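Side-chain contacts in flavin-containing monooxygenase (Allium sativum, PDB 6WPU), which probably uses bound FAD to oxygenate the sulfur of S-allyl-L-cysteine, as a flavin-dependent S-monooxygenase of garlic: residues L35-E40 with V177-H182; G336-W339 with P345-E348; R23-I28 with R39-E44. All blocks are in the same frame, centred on the assembly; numbering follows the deposited sequence.

From the N terminus, strand 24-28 runs into helix 32-43, and contact 3 closes this short loop of the first beta-alpha-beta unit by setting R23-I28 against R39-E44. Contact 1 begins inside that loop and runs past its end, sharing R39 and E40, so the two overlap and neither encloses the other; its partner V177-H182, 136 residues on, takes in the end of strand 175-178 and the loop after it. Backbone pairing of V177 with A26 and C179 with I28 joins them. Contact 2 follows in series, folding G336-W339 beyond strand 332-334 onto P345-E348 of helix 343-358. A salt bridge from E348 to R39 joins that helix to helix 32-43, so both helices and the sheet are tied together.

Contact 1 of 3, residues L35-E40 with V177-H182. With FAD (flavin-adenine dinucleotide), chain B.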
loop_
_atom_site.group_PDB
_atom_site.type_symbol
_atom_site.label_atom_id
_atom_site.label_comp_id
_atom_site.label_asym_id
_atom_site.label_seq_id
_atom_site.Cartn_x
_atom_site.Cartn_y
_atom_site.Cartn_z
ATOM N N LEU A 35 -3.740 11.299 -6.381
ATOM C CA LEU A 35 -3.063 12.537 -6.772
ATOM C C LEU A 35 -2.411 12.401 -8.140
ATOM O O LEU A 35 -2.577 13.267 -9.006
ATOM C CB LEU A 35 -2.016 12.935 -5.730
ATOM C CG LEU A 35 -2.592 13.361 -4.386
ATOM C CD1 LEU A 35 -1.487 13.423 -3.349
ATOM C CD2 LEU A 35 -3.282 14.699 -4.525
ATOM N N VAL A 36 -1.640 11.330 -8.356
ATOM C CA VAL A 36 -0.946 11.248 -9.633
ATOM C C VAL A 36 -1.933 10.888 -10.745
ATOM O O VAL A 36 -1.776 11.334 -11.891
ATOM C CB VAL A 36 0.259 10.281 -9.548
ATOM C CG1 VAL A 36 -0.164 8.798 -9.514
ATOM C CG2 VAL A 36 1.246 10.562 -10.689
ATOM N N THR A 37 -2.995 10.146 -10.417
ATOM C CA THR A 37 -4.018 9.841 -11.412
ATOM C C THR A 37 -4.692 11.119 -11.900
ATOM O O THR A 37 -4.929 11.285 -13.103
ATOM C CB THR A 37 -5.056 8.862 -10.841
ATOM O OG1 THR A 37 -4.429 7.606 -10.560
ATOM C CG2 THR A 37 -6.189 8.615 -11.848
ATOM N N ALA A 38 -4.988 12.041 -10.978
ATOM C CA ALA A 38 -5.573 13.320 -11.361
ATOM C C ALA A 38 -4.655 14.074 -12.308
ATOM O O ALA A 38 -5.113 14.647 -13.306
ATOM C CB ALA A 38 -5.862 14.159 -10.118
ATOM N N ARG A 39 -3.353 14.085 -12.012
ATOM C CA ARG A 39 -2.405 14.774 -12.880
ATOM C C ARG A 39 -2.370 14.140 -14.267
ATOM O O ARG A 39 -2.465 14.839 -15.283
ATOM C CB ARG A 39 -1.013 14.769 -12.254
ATOM C CG ARG A 39 0.042 15.468 -13.106
ATOM C CD ARG A 39 1.427 15.262 -12.502
ATOM N NE ARG A 39 1.971 13.956 -12.868
ATOM C CZ ARG A 39 3.221 13.560 -12.626
ATOM N NH1 ARG A 39 4.077 14.364 -11.994
ATOM N NH2 ARG A 39 3.614 12.356 -13.028
ATOM N N GLU A 40 -2.276 12.808 -14.327
ATOM C CA GLU A 40 -2.108 12.141 -15.615
ATOM C C GLU A 40 -3.368 12.232 -16.469
ATOM O O GLU A 40 -3.271 12.325 -17.693
ATOM C CB GLU A 40 -1.699 10.680 -15.399
ATOM C CG GLU A 40 -0.323 10.532 -14.748
ATOM C CD GLU A 40 0.794 11.169 -15.582
ATOM O OE1 GLU A 40 0.827 10.932 -16.810
ATOM O OE2 GLU A 40 1.623 11.918 -15.019
ATOM N N VAL A 177 -11.914 5.847 -11.928
ATOM C CA VAL A 177 -10.642 5.267 -11.514
ATOM C C VAL A 177 -10.660 5.104 -9.998
ATOM O O VAL A 177 -10.775 6.093 -9.261
ATOM C CB VAL A 177 -9.441 6.116 -11.950
ATOM C CG1 VAL A 177 -8.166 5.361 -11.649
ATOM C CG2 VAL A 177 -9.520 6.493 -13.438
ATOM N N VAL A 178 -10.517 3.869 -9.530
ATOM C CA VAL A 178 -10.575 3.563 -8.097
ATOM C C VAL A 178 -9.168 3.651 -7.517
ATOM O O VAL A 178 -8.277 2.889 -7.910
ATOM C CB VAL A 178 -11.189 2.178 -7.846
ATOM C CG1 VAL A 178 -11.181 1.837 -6.340
ATOM C CG2 VAL A 178 -12.618 2.126 -8.389
ATOM N N CYS A 179 -8.965 4.591 -6.585
ATOM C CA CYS A 179 -7.659 4.857 -5.977
ATOM C C CYS A 179 -7.756 4.856 -4.450
ATOM O O CYS A 179 -7.195 5.727 -3.774
ATOM C CB CYS A 179 -7.106 6.196 -6.456
ATOM S SG CYS A 179 -6.921 6.352 -8.244
ATOM N N ASN A 180 -8.481 3.899 -3.881
ATOM C CA ASN A 180 -8.882 4.011 -2.485
ATOM C C ASN A 180 -7.900 3.356 -1.520
ATOM O O ASN A 180 -8.151 3.368 -0.306
ATOM C CB ASN A 180 -10.286 3.420 -2.274
ATOM C CG ASN A 180 -10.317 1.902 -2.432
ATOM O OD1 ASN A 180 -9.764 1.352 -3.379
ATOM N ND2 ASN A 180 -10.940 1.222 -1.472
ATOM N N GLY A 181 -6.788 2.814 -2.014
ATOM C CA GLY A 181 -5.802 2.159 -1.169
ATOM C C GLY A 181 -6.229 0.775 -0.704
ATOM O O GLY A 181 -7.392 0.381 -0.853
ATOM N N HIS A 182 -5.278 0.007 -0.159
ATOM C CA HIS A 182 -5.562 -1.328 0.357
ATOM C C HIS A 182 -4.780 -1.611 1.635
ATOM O O HIS A 182 -4.394 -2.760 1.887
ATOM C CB HIS A 182 -5.259 -2.415 -0.692
ATOM C CG HIS A 182 -3.843 -2.403 -1.201
ATOM N ND1 HIS A 182 -3.487 -1.840 -2.408
ATOM C CD2 HIS A 182 -2.702 -2.923 -0.681
ATOM C CE1 HIS A 182 -2.189 -2.001 -2.607
ATOM N NE2 HIS A 182 -1.686 -2.647 -1.567
HETATM P PA FAD B . -3.803 5.468 0.386
HETATM O O1A FAD B . -2.565 6.196 0.914
HETATM O O2A FAD B . -4.545 4.562 1.233
HETATM O O5B FAD B . -4.895 6.423 -0.043
HETATM C C5B FAD B . -6.241 6.114 -0.384
HETATM C C4B FAD B . -7.146 7.356 -0.222
HETATM O O4B FAD B . -8.465 7.160 -0.650
HETATM C C3B FAD B . -7.211 7.850 1.198
HETATM O O3B FAD B . -6.919 9.208 1.266
HETATM C C2B FAD B . -8.618 7.609 1.617
HETATM O O2B FAD B . -9.084 8.530 2.536
HETATM C C1B FAD B . -9.330 7.721 0.300
HETATM N N9A FAD B . -10.579 6.997 0.243
HETATM C C8A FAD B . -10.766 5.675 0.629
HETATM N N7A FAD B . -12.047 5.327 0.445
HETATM C C5A FAD B . -12.760 6.421 -0.050
HETATM C C6A FAD B . -14.089 6.644 -0.407
HETATM N N6A FAD B . -15.080 5.599 -0.304
HETATM N N1A FAD B . -14.457 7.846 -0.884
HETATM C C2A FAD B . -13.571 8.869 -0.999
HETATM N N3A FAD B . -12.270 8.704 -0.660
HETATM C C4A FAD B . -11.839 7.503 -0.186
HETATM N N1 FAD B . 5.551 3.101 0.140
HETATM C C2 FAD B . 6.795 3.781 -0.115
HETATM O O2 FAD B . 7.054 4.287 -1.341
HETATM N N3 FAD B . 7.777 3.832 0.848
HETATM C C4 FAD B . 7.550 3.305 2.102
HETATM O O4 FAD B . 8.491 3.353 3.077
HETATM C C4X FAD B . 6.211 2.813 2.483
HETATM N N5 FAD B . 5.925 2.509 3.808
HETATM C C5X FAD B . 4.643 2.088 4.146
HETATM C C6 FAD B . 4.358 1.768 5.482
HETATM C C7 FAD B . 3.072 1.361 5.820
HETATM C C7M FAD B . 2.780 1.010 7.254
HETATM C C8 FAD B . 2.079 1.265 4.848
HETATM C C8M FAD B . 0.691 0.819 5.181
HETATM C C9 FAD B . 2.362 1.579 3.514
HETATM C C9A FAD B . 3.640 1.989 3.164
HETATM N N10 FAD B . 3.925 2.330 1.797
HETATM C C10 FAD B . 5.214 2.753 1.444
HETATM C "C1'" FAD B . 2.889 2.183 0.763
HETATM C "C2'" FAD B . 1.808 3.236 0.635
HETATM O "O2'" FAD B . 0.591 2.613 0.665
HETATM C "C3'" FAD B . 1.997 3.842 -0.737
HETATM O "O3'" FAD B . 3.141 4.589 -0.583
HETATM C "C4'" FAD B . 0.876 4.757 -1.218
HETATM O "O4'" FAD B . 0.599 5.644 -0.198
HETATM C "C5'" FAD B . -0.403 4.073 -1.712
HETATM O "O5'" FAD B . -1.326 5.124 -1.716
HETATM P P FAD B . -2.847 5.126 -2.159
HETATM O O1P FAD B . -3.270 6.511 -2.780
HETATM O O2P FAD B . -3.009 3.821 -3.036
HETATM O O3P FAD B . -3.602 4.573 -0.806
#
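T37 meets V177 and C179 where helix 32-43 lies on the parallel sheet of the Rossmann-type FAD-binding fold, the T37 and V177 CA atoms being 8.1 Å apart. The side chain of T37 starts toward the strand, its CB 4.1 Å from C179 SG, and then forks. The methyl branch, with CG2 anti to the backbone N, meets the V177 side chain tip to tip, CG2 to CG1 at 3.8 Å. The hydroxyl branch leans to C179, with OG1 3.6 Å from SG, a van der Waals approach; its hydrogen bond goes instead to A33 O, one turn back in the helix. This pairing satisfies a buried hydroxyl and leaves the methyl branch to the strand. Only these three residues touch across the two segments, and all are buried; I27 of strand 24-28 also touches T37 and C179.

On another side of the helix, R39 grips E40 side-on, NE and NH2 both reaching OE2, at 3.0 Å and 2.8 Å respectively. The two nitrogens approach from opposite faces of the carboxylate plane, and the N-H...O angles of 133° and 137° show that both bonds are bent. E348 and D102 also bond to R39, so that three carboxylates share the charge of this guanidinium and probably fix its rotation.

From C179 on, past the end of the strand, the chain lines the FAD site. N180 CB lies 3.7 Å from C8A of the adenine, and G181 brings its CA to 3.3 Å from the pyrophosphate bridging oxygen O3P of FAD.

Contact 2 of 3, residues G336-W339 with P345-E348; sequences GIPW and PLCE
G336 and C347 bring their CA atoms to 5.5 Å, where the loop after strand 332-334 passes helix 343-358, and the positive phi of G336 (90°) is a conformation that suits glycine. Without a side chain on G336, C347 SG can lie close to the main chain: it is 3.7 Å from G336 CA and 4.0 Å from G336 N. The sulfur reaches this place because it stands beside its own backbone N and anti to the carbonyl carbon, at chi1 -67°. The amide of G336 is hydrogen-bonded to the side chain of Q350, one turn further along the helix, so a polar bond supplements the sulfur packing. C347 also touches A33 and V36 of helix 32-43 and thus sits between the loop and a second helix.

The other pair is apolar. P338 directs its ring toward the helix, and its CD meets CD2 of L346 at 4.2 Å, a looser approach than that of the sulfur. L346 extends with CG anti to the backbone N (chi1 -177°), which carries its branched end to the proline ring; Y401 and D402 of helix 398-409 touch the same leucine. All four touching residues are buried, and the two segments together bury 137 Å², both sides summed.

E348, whose OE2 is held by R39, accepts at OE1 from the backbone N of L101. The arrangement is a loop linking strand 332-334, the outermost strand of the parallel sheet within this chain, to helix 343-358 in a Rossmann-type flavoprotein, with G336 close to the bound FAD.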
loop_
_atom_site.group_PDB
_atom_site.type_symbol
_atom_site.label_atom_id
_atom_site.label_comp_id
_atom_site.label_asym_id
_atom_site.label_seq_id
_atom_site.Cartn_x
_atom_site.Cartn_y
_atom_site.Cartn_z
ATOM N N GLY A 336 -3.034 1.174 -8.232
ATOM C CA GLY A 336 -2.370 0.844 -6.983
ATOM C C GLY A 336 -2.748 -0.488 -6.365
ATOM O O GLY A 336 -2.500 -0.686 -5.171
ATOM N N ILE A 337 -3.357 -1.395 -7.136
ATOM C CA ILE A 337 -3.626 -2.746 -6.635
ATOM C C ILE A 337 -2.349 -3.508 -6.278
ATOM O O ILE A 337 -2.317 -4.148 -5.217
ATOM C CB ILE A 337 -4.496 -3.523 -7.642
ATOM C CG1 ILE A 337 -5.897 -2.892 -7.798
ATOM C CG2 ILE A 337 -4.598 -4.986 -7.245
ATOM C CD1 ILE A 337 -6.716 -2.893 -6.552
ATOM N N PRO A 338 -1.299 -3.524 -7.109
ATOM C CA PRO A 338 -0.158 -4.410 -6.824
ATOM C C PRO A 338 0.512 -4.095 -5.493
ATOM O O PRO A 338 0.413 -2.990 -4.961
ATOM C CB PRO A 338 0.792 -4.154 -8.000
ATOM C CG PRO A 338 -0.138 -3.710 -9.135
ATOM C CD PRO A 338 -1.165 -2.873 -8.432
ATOM N N TRP A 339 1.193 -5.099 -4.941
ATOM C CA TRP A 339 1.917 -4.899 -3.689
ATOM C C TRP A 339 3.292 -5.546 -3.777
ATOM O O TRP A 339 3.633 -6.210 -4.764
ATOM C CB TRP A 339 1.135 -5.404 -2.465
ATOM C CG TRP A 339 0.591 -6.799 -2.550
ATOM C CD1 TRP A 339 -0.454 -7.226 -3.315
ATOM C CD2 TRP A 339 1.033 -7.943 -1.800
ATOM N NE1 TRP A 339 -0.681 -8.568 -3.110
ATOM C CE2 TRP A 339 0.216 -9.033 -2.180
ATOM C CE3 TRP A 339 2.039 -8.153 -0.850
ATOM C CZ2 TRP A 339 0.378 -10.319 -1.644
ATOM C CZ3 TRP A 339 2.200 -9.448 -0.309
ATOM C CH2 TRP A 339 1.373 -10.505 -0.712
ATOM N N PRO A 345 6.010 5.575 -8.554
ATOM C CA PRO A 345 6.176 5.469 -10.013
ATOM C C PRO A 345 5.255 4.438 -10.648
ATOM O O PRO A 345 4.822 4.640 -11.789
ATOM C CB PRO A 345 7.660 5.100 -10.188
ATOM C CG PRO A 345 8.084 4.540 -8.891
ATOM C CD PRO A 345 7.238 5.183 -7.834
ATOM N N LEU A 346 4.936 3.341 -9.949
ATOM C CA LEU A 346 4.003 2.361 -10.507
ATOM C C LEU A 346 2.618 2.978 -10.745
ATOM O O LEU A 346 2.018 2.789 -11.810
ATOM C CB LEU A 346 3.910 1.142 -9.583
ATOM C CG LEU A 346 3.002 0.028 -10.116
ATOM C CD1 LEU A 346 3.600 -1.351 -9.863
ATOM C CD2 LEU A 346 1.579 0.128 -9.530
ATOM N N CYS A 347 2.079 3.696 -9.750
ATOM C CA CYS A 347 0.780 4.341 -9.916
ATOM C C CYS A 347 0.838 5.407 -11.005
ATOM O O CYS A 347 -0.125 5.594 -11.757
ATOM C CB CYS A 347 0.312 4.956 -8.592
ATOM S SG CYS A 347 -0.071 3.741 -7.266
ATOM N N GLU A 348 1.967 6.108 -11.096
ATOM C CA GLU A 348 2.167 7.101 -12.145
ATOM C C GLU A 348 2.019 6.464 -13.518
ATOM O O GLU A 348 1.292 6.974 -14.385
ATOM C CB GLU A 348 3.552 7.734 -11.977
ATOM C CG GLU A 348 3.939 8.862 -12.957
ATOM C CD GLU A 348 5.330 9.444 -12.617
ATOM O OE1 GLU A 348 6.071 8.801 -11.824
ATOM O OE2 GLU A 348 5.681 10.536 -13.124
#

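Contact 3 of 3, residues R23-I28 with R39-E44; sequences RHVAII and RELRRE. With SO4 (sulfate ion), chain C.
The first strand and helix of the beta-alpha-beta unit, 24-28 and 32-43, pack here through V25 and I27 on one side and L41 on the other. One methyl does the work: L41 CD1 lies 3.6 Å from I27 CD1, where the two side chains reach each other tip to tip, and 3.8 Å from V25 CG1, where they cross at about a right angle. In V25, chi1 of -173° sets CG1 anti to the backbone N, placing this branch against the leucine. All three side chains are buried, and A355 of helix 343-358 and T48 of strand 47-52 also touch L41.

In this Rossmann-type unit, whose glycines G29, G31 and G34 fit a GxGxxG dinucleotide-binding pattern running from the strand end into the helix, the other sides of the helix carry charge. R43 NH1 makes a weak bond to E40 OE2, the oxygen already held by R39, and lies 3.0 Å above one face of the R39 guanidinium; both arginines share the E40 carboxylate, and D102 bonds to each. R42 and R43 hold a sulfate, probably from the crystallisation liquor, at their guanidinium edges. O3 of the sulfate takes R42 NH1 at 2.9 Å and R43 NE at 2.7 Å, the latter nearly straight at 163°. R42 NH2 binds O1, bent at 140°, and R43 NH2 reaches O2 at 3.0 Å.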
loop_
_atom_site.group_PDB
_atom_site.type_symbol
_atom_site.label_atom_id
_atom_site.label_comp_id
_atom_site.label_asym_id
_atom_site.label_seq_id
_atom_site.Cartn_x
_atom_site.Cartn_y
_atom_site.Cartn_z
ATOM N N ARG A 23 -12.618 12.688 -21.905
ATOM C CA ARG A 23 -13.607 12.016 -21.076
ATOM C C ARG A 23 -13.706 12.739 -19.743
ATOM O O ARG A 23 -12.779 13.438 -19.321
ATOM C CB ARG A 23 -13.242 10.537 -20.824
ATOM C CG ARG A 23 -13.249 9.677 -22.072
ATOM C CD ARG A 23 -14.567 9.814 -22.809
ATOM N NE ARG A 23 -14.664 8.869 -23.914
ATOM C CZ ARG A 23 -15.494 9.003 -24.945
ATOM N NH1 ARG A 23 -16.301 10.056 -25.021
ATOM N NH2 ARG A 23 -15.509 8.089 -25.907
ATOM N N HIS A 24 -14.849 12.568 -19.084
ATOM C CA HIS A 24 -15.069 13.071 -17.736
ATOM C C HIS A 24 -14.987 11.888 -16.767
ATOM O O HIS A 24 -15.777 10.937 -16.873
ATOM C CB HIS A 24 -16.414 13.791 -17.646
ATOM C CG HIS A 24 -16.650 14.447 -16.326
ATOM N ND1 HIS A 24 -15.798 15.399 -15.807
ATOM C CD2 HIS A 24 -17.629 14.273 -15.404
ATOM C CE1 HIS A 24 -16.246 15.788 -14.625
ATOM N NE2 HIS A 24 -17.359 15.126 -14.361
ATOM N N VAL A 25 -14.040 11.949 -15.831
ATOM C CA VAL A 25 -13.586 10.780 -15.076
ATOM C C VAL A 25 -13.640 11.053 -13.577
ATOM O O VAL A 25 -13.166 12.096 -13.108
ATOM C CB VAL A 25 -12.155 10.382 -15.473
ATOM C CG1 VAL A 25 -11.757 9.044 -14.791
ATOM C CG2 VAL A 25 -12.049 10.296 -17.000
ATOM N N ALA A 26 -14.175 10.101 -12.821
ATOM C CA ALA A 26 -14.144 10.199 -11.367
ATOM C C ALA A 26 -12.879 9.542 -10.832
ATOM O O ALA A 26 -12.456 8.486 -11.319
ATOM C CB ALA A 26 -15.370 9.544 -10.736
ATOM N N ILE A 27 -12.280 10.177 -9.828
ATOM C CA ILE A 27 -11.160 9.617 -9.085
ATOM C C ILE A 27 -11.608 9.422 -7.646
ATOM O O ILE A 27 -12.024 10.382 -6.980
ATOM C CB ILE A 27 -9.917 10.509 -9.161
ATOM C CG1 ILE A 27 -9.475 10.622 -10.615
ATOM C CG2 ILE A 27 -8.784 9.935 -8.291
ATOM C CD1 ILE A 27 -8.642 11.789 -10.843
ATOM N N ILE A 28 -11.541 8.188 -7.173
ATOM C CA ILE A 28 -11.973 7.856 -5.824
ATOM C C ILE A 28 -10.720 7.726 -4.975
ATOM O O ILE A 28 -10.020 6.714 -5.049
ATOM C CB ILE A 28 -12.819 6.583 -5.799
ATOM C CG1 ILE A 28 -14.013 6.748 -6.741
ATOM C CG2 ILE A 28 -13.291 6.278 -4.368
ATOM C CD1 ILE A 28 -14.826 5.513 -6.847
ATOM N N ARG A 39 -3.353 14.085 -12.012
ATOM C CA ARG A 39 -2.405 14.774 -12.880
ATOM C C ARG A 39 -2.370 14.140 -14.267
ATOM O O ARG A 39 -2.465 14.839 -15.283
ATOM C CB ARG A 39 -1.013 14.769 -12.254
ATOM C CG ARG A 39 0.042 15.468 -13.106
ATOM C CD ARG A 39 1.427 15.262 -12.502
ATOM N NE ARG A 39 1.971 13.956 -12.868
ATOM C CZ ARG A 39 3.221 13.560 -12.626
ATOM N NH1 ARG A 39 4.077 14.364 -11.994
ATOM N NH2 ARG A 39 3.614 12.356 -13.028
ATOM N N GLU A 40 -2.276 12.808 -14.327
ATOM C CA GLU A 40 -2.108 12.141 -15.615
ATOM C C GLU A 40 -3.368 12.232 -16.469
ATOM O O GLU A 40 -3.271 12.325 -17.693
ATOM C CB GLU A 40 -1.699 10.680 -15.399
ATOM C CG GLU A 40 -0.323 10.532 -14.748
ATOM C CD GLU A 40 0.794 11.169 -15.582
ATOM O OE1 GLU A 40 0.827 10.932 -16.810
ATOM O OE2 GLU A 40 1.623 11.918 -15.019
ATOM N N LEU A 41 -4.551 12.202 -15.847
ATOM C CA LEU A 41 -5.777 12.426 -16.600
ATOM C C LEU A 41 -5.819 13.847 -17.156
ATOM O O LEU A 41 -6.178 14.051 -18.319
ATOM C CB LEU A 41 -7.004 12.150 -15.722
ATOM C CG LEU A 41 -7.236 10.678 -15.359
ATOM C CD1 LEU A 41 -8.273 10.515 -14.235
ATOM C CD2 LEU A 41 -7.656 9.912 -16.588
ATOM N N ARG A 42 -5.447 14.840 -16.338
ATOM C CA ARG A 42 -5.443 16.219 -16.809
ATOM C C ARG A 42 -4.453 16.406 -17.954
ATOM O O ARG A 42 -4.761 17.072 -18.948
ATOM C CB ARG A 42 -5.128 17.169 -15.647
ATOM C CG ARG A 42 -5.238 18.670 -16.020
ATOM C CD ARG A 42 -3.872 19.294 -16.313
ATOM N NE ARG A 42 -2.965 19.163 -15.174
ATOM C CZ ARG A 42 -1.639 19.161 -15.272
ATOM N NH1 ARG A 42 -1.063 19.280 -16.469
ATOM N NH2 ARG A 42 -0.886 19.022 -14.175
ATOM N N ARG A 43 -3.264 15.812 -17.839
ATOM C CA ARG A 43 -2.251 15.971 -18.877
ATOM C C ARG A 43 -2.726 15.439 -20.216
ATOM O O ARG A 43 -2.285 15.917 -21.262
ATOM C CB ARG A 43 -0.968 15.252 -18.486
ATOM C CG ARG A 43 -0.175 15.941 -17.431
ATOM C CD ARG A 43 0.995 15.087 -17.012
ATOM N NE ARG A 43 1.983 15.910 -16.343
ATOM C CZ ARG A 43 3.088 15.455 -15.776
ATOM N NH1 ARG A 43 3.359 14.153 -15.767
ATOM N NH2 ARG A 43 3.918 16.315 -15.206
ATOM N N GLU A 44 -3.591 14.435 -20.205
ATOM C CA GLU A 44 -4.085 13.824 -21.426
ATOM C C GLU A 44 -5.363 14.488 -21.948
ATOM O O GLU A 44 -5.911 14.024 -22.947
ATOM C CB GLU A 44 -4.294 12.325 -21.172
ATOM C CG GLU A 44 -4.485 11.440 -22.383
ATOM C CD GLU A 44 -3.269 11.354 -23.293
ATOM O OE1 GLU A 44 -2.167 11.814 -22.913
ATOM O OE2 GLU A 44 -3.425 10.804 -24.399
HETATM S S SO4 C . 2.472 19.720 -16.010
HETATM O O1 SO4 C . 1.672 20.224 -14.894
HETATM O O2 SO4 C . 3.784 19.294 -15.535
HETATM O O3 SO4 C . 1.795 18.616 -16.669
HETATM O O4 SO4 C . 2.613 20.788 -16.994
#